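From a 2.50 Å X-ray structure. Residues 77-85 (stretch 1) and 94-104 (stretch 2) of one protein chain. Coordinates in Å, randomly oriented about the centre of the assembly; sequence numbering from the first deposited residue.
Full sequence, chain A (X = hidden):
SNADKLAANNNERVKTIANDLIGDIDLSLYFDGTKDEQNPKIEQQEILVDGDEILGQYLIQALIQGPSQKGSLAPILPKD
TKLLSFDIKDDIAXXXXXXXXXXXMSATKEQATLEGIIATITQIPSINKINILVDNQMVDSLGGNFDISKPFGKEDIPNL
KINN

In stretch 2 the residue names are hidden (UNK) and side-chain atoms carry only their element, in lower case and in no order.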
# COMPACT_ATOMS: atom_id res chain seq x y z
N LEU A 77 11.76 17.91 12.27
CA LEU A 77 12.01 17.09 13.46
C LEU A 77 13.50 16.79 13.54
O LEU A 77 14.16 16.76 12.50
CB LEU A 77 11.25 15.75 13.38
CG LEU A 77 9.72 15.74 13.47
CD1 LEU A 77 9.17 14.37 13.13
CD2 LEU A 77 9.26 16.19 14.85
N PRO A 78 14.04 16.60 14.76
CA PRO A 78 15.46 16.26 14.89
C PRO A 78 15.82 14.98 14.13
O PRO A 78 15.01 14.04 14.09
CB PRO A 78 15.63 16.06 16.39
CG PRO A 78 14.61 16.96 16.98
CD PRO A 78 13.43 16.85 16.07
N LYS A 79 17.01 14.93 13.56
CA LYS A 79 17.46 13.78 12.78
C LYS A 79 17.55 12.48 13.59
O LYS A 79 17.26 11.40 13.07
CB LYS A 79 18.76 14.10 12.04
CG LYS A 79 19.14 12.98 11.06
CD LYS A 79 19.76 13.51 9.77
CE LYS A 79 20.38 12.43 8.91
NZ LYS A 79 21.08 12.99 7.73
N ASP A 80 17.94 12.61 14.86
CA ASP A 80 18.06 11.43 15.75
C ASP A 80 16.69 10.91 16.26
O ASP A 80 16.65 9.89 16.94
CB ASP A 80 19.04 11.68 16.92
CG ASP A 80 18.68 12.88 17.78
OD1 ASP A 80 17.71 13.60 17.47
OD2 ASP A 80 19.41 13.12 18.76
N THR A 81 15.60 11.60 15.92
CA THR A 81 14.25 11.17 16.31
C THR A 81 13.98 9.79 15.74
O THR A 81 14.43 9.46 14.64
CB THR A 81 13.15 12.13 15.79
OG1 THR A 81 13.39 13.45 16.28
CG2 THR A 81 11.75 11.68 16.24
N LYS A 82 13.24 8.99 16.48
CA LYS A 82 12.93 7.65 16.06
C LYS A 82 11.45 7.41 16.18
O LYS A 82 10.84 7.80 17.17
CB LYS A 82 13.66 6.66 16.95
CG LYS A 82 15.19 6.77 16.87
CD LYS A 82 15.86 5.74 17.76
CE LYS A 82 17.33 6.01 17.98
NZ LYS A 82 18.01 4.90 18.71
N LEU A 83 10.88 6.77 15.17
CA LEU A 83 9.46 6.45 15.18
C LEU A 83 9.28 5.13 15.95
O LEU A 83 9.70 4.08 15.50
CB LEU A 83 8.94 6.33 13.75
CG LEU A 83 7.46 6.00 13.59
CD1 LEU A 83 6.57 7.04 14.24
CD2 LEU A 83 7.14 5.90 12.13
N LEU A 84 8.66 5.19 17.13
CA LEU A 84 8.45 4.00 17.95
C LEU A 84 7.31 3.17 17.39
O LEU A 84 7.41 1.95 17.32
CB LEU A 84 8.18 4.39 19.40
CG LEU A 84 9.32 5.14 20.10
CD1 LEU A 84 8.88 5.56 21.50
CD2 LEU A 84 10.59 4.31 20.17
N SER A 85 6.22 3.84 17.01
CA SER A 85 5.07 3.15 16.44
C SER A 85 4.14 4.14 15.76
O SER A 85 4.14 5.33 16.07
CB SER A 85 4.29 2.37 17.49
OG SER A 85 3.69 3.24 18.43
N UNK A 94 -2.04 8.05 15.44
CA UNK A 94 -1.26 8.07 16.68
C UNK A 94 0.19 7.93 16.28
O UNK A 94 0.64 6.83 15.92
c UNK A 94 -1.62 6.90 17.61
c UNK A 94 -3.53 5.62 18.54
c UNK A 94 -0.94 7.03 18.94
c UNK A 94 -3.08 6.92 17.94
N UNK A 95 0.91 9.03 16.34
CA UNK A 95 2.31 9.06 15.97
C UNK A 95 3.12 9.04 17.24
O UNK A 95 3.23 10.05 17.94
c UNK A 95 1.68 10.40 13.94
c UNK A 95 4.09 10.32 14.71
c UNK A 95 2.63 10.32 15.14
c UNK A 95 1.77 11.69 13.15
N UNK A 96 3.72 7.89 17.52
CA UNK A 96 4.50 7.69 18.72
C UNK A 96 5.99 7.86 18.44
O UNK A 96 6.61 7.02 17.80
n UNK A 96 5.03 4.76 20.92
o UNK A 96 5.23 6.96 21.32
c UNK A 96 4.21 6.29 19.26
c UNK A 96 4.88 6.03 20.59
N UNK A 97 6.56 8.94 18.98
CA UNK A 97 7.97 9.28 18.77
C UNK A 97 8.80 9.04 20.01
O UNK A 97 8.26 8.83 21.09
c UNK A 97 8.09 10.76 18.36
c UNK A 97 7.25 11.19 17.15
c UNK A 97 7.33 12.70 16.96
c UNK A 97 7.66 10.47 15.87
N UNK A 98 10.12 9.06 19.85
CA UNK A 98 11.04 8.88 20.96
C UNK A 98 11.29 10.22 21.64
O UNK A 98 10.84 11.27 21.16
c UNK A 98 12.37 8.31 20.46
o UNK A 98 12.99 9.18 19.54
N UNK A 99 12.00 10.19 22.76
CA UNK A 99 12.35 11.39 23.54
C UNK A 99 13.14 12.46 22.74
O UNK A 99 13.03 13.65 23.03
c UNK A 99 13.15 10.97 24.78
c UNK A 99 14.95 12.48 27.87
c UNK A 99 14.52 11.48 26.80
c UNK A 99 13.61 12.06 25.72
n UNK A 99 15.58 11.81 29.05
N UNK A 100 13.91 12.03 21.74
CA UNK A 100 14.71 12.95 20.91
C UNK A 100 13.87 14.01 20.19
O UNK A 100 14.40 15.04 19.81
o UNK A 100 15.21 9.66 21.13
o UNK A 100 17.17 9.76 22.12
c UNK A 100 16.75 11.39 20.46
c UNK A 100 16.34 10.18 21.29
c UNK A 100 15.58 12.20 19.89
N UNK A 101 12.58 13.75 20.00
CA UNK A 101 11.69 14.70 19.33
C UNK A 101 11.42 15.95 20.15
O UNK A 101 11.06 16.98 19.59
c UNK A 101 10.37 14.02 18.97
N UNK A 102 11.59 15.85 21.47
CA UNK A 102 11.36 16.98 22.37
C UNK A 102 12.64 17.80 22.49
O UNK A 102 13.63 17.34 23.06
c UNK A 102 10.88 16.52 23.77
c UNK A 102 9.05 15.16 24.95
c UNK A 102 9.57 15.72 23.64
c UNK A 102 10.67 17.72 24.69
N UNK A 103 12.61 19.02 21.94
CA UNK A 103 13.74 19.96 21.98
C UNK A 103 13.19 21.37 22.10
O UNK A 103 11.98 21.59 21.99
c UNK A 103 15.34 18.52 20.64
c UNK A 103 14.63 19.87 20.71
c UNK A 103 13.83 20.13 19.44
N UNK A 104 14.07 22.33 22.38
CA UNK A 104 13.65 23.73 22.48
C UNK A 104 13.46 24.31 21.11
O UNK A 104 14.42 24.33 20.35
n UNK A 104 15.55 25.27 25.28
c UNK A 104 14.84 24.38 24.61
o UNK A 104 14.26 23.44 25.15
c UNK A 104 14.74 24.60 23.13

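Position 94 carries four carbons, forked at the first, with one arm two carbons long. They do not come within contact distance of stretch 1. The branching gives Ile94.

Position 95 has the same four-carbon pattern, forked at the first. Its CA-to-CB bond points away from stretch 1. It is Ile95, and its CG2 lies 4.1 Å from Leu83 CD1.

Position 96 has two carbons, the second bearing one oxygen and one nitrogen. This amide after a single CB is Asn96. Its ND2 donates to Ser85 OG at 3.2 Å. Its OD1 is bonded elsewhere in the structure.

Position 97 has four carbons, forked at the second. This is Leu97. Its CD2 packs on Leu83 CD1 at 4.0 Å.

Position 98 has one carbon and one oxygen. The oxygen accepts from Lys82 N at 3.1 Å. The residue is Ser98.

Position 99 has four carbons in a row ending in nitrogen. The chain is extended, exposed and clear of stretch 1. It is Lys99.

Position 100 has three carbons, the third bearing two oxygens. Its CB lies 3.5 Å from Asp80 OD1. A carboxylate this far out is Glu100. It folds back, and Ser98 OG donates to Glu100 OE2 at 2.8 Å.

Position 101 has a single carbon, hence Ala101. Its CB sits 3.9 Å from Thr81 CG2.

Position 102 has four carbons, forked at the first, with one two-carbon arm. Its CA-to-CB bond points away from stretch 1, and the residue is on the surface. It is Ile102.

Position 103 has three carbons, the first carrying the other two. This is Val103. Its CG1 meets Pro78 CG at 4.0 Å.

Position 104 has two carbons, the second with one oxygen and one nitrogen, out of reach of stretch 1. It is Asn104.

The contact is a short antiparallel pairing with a bulge. Leu83 pairs with Leu97, then the register shifts by one and Ser85 pairs with Asn96. At the bulge, Asn96 O accepts from Leu84 N at 2.8 Å and, weakly, from Ser85 N at 3.3 Å. Asn96 N returns a bond to Ser85 O at 3.0 Å. Past the strand end, Ser98 N gives a weak bond to Lys82 O at 3.0 Å. Ser98 OG links Lys82 N to Glu100, because it accepts from one and donates to the other. Beyond this, the turn from Pro78 to Thr81 packs against the 3-10 segment, with Pro78 CG 3.4 Å from Glu100 O.

Stretch 2 94-104: IINLSKEAIVN
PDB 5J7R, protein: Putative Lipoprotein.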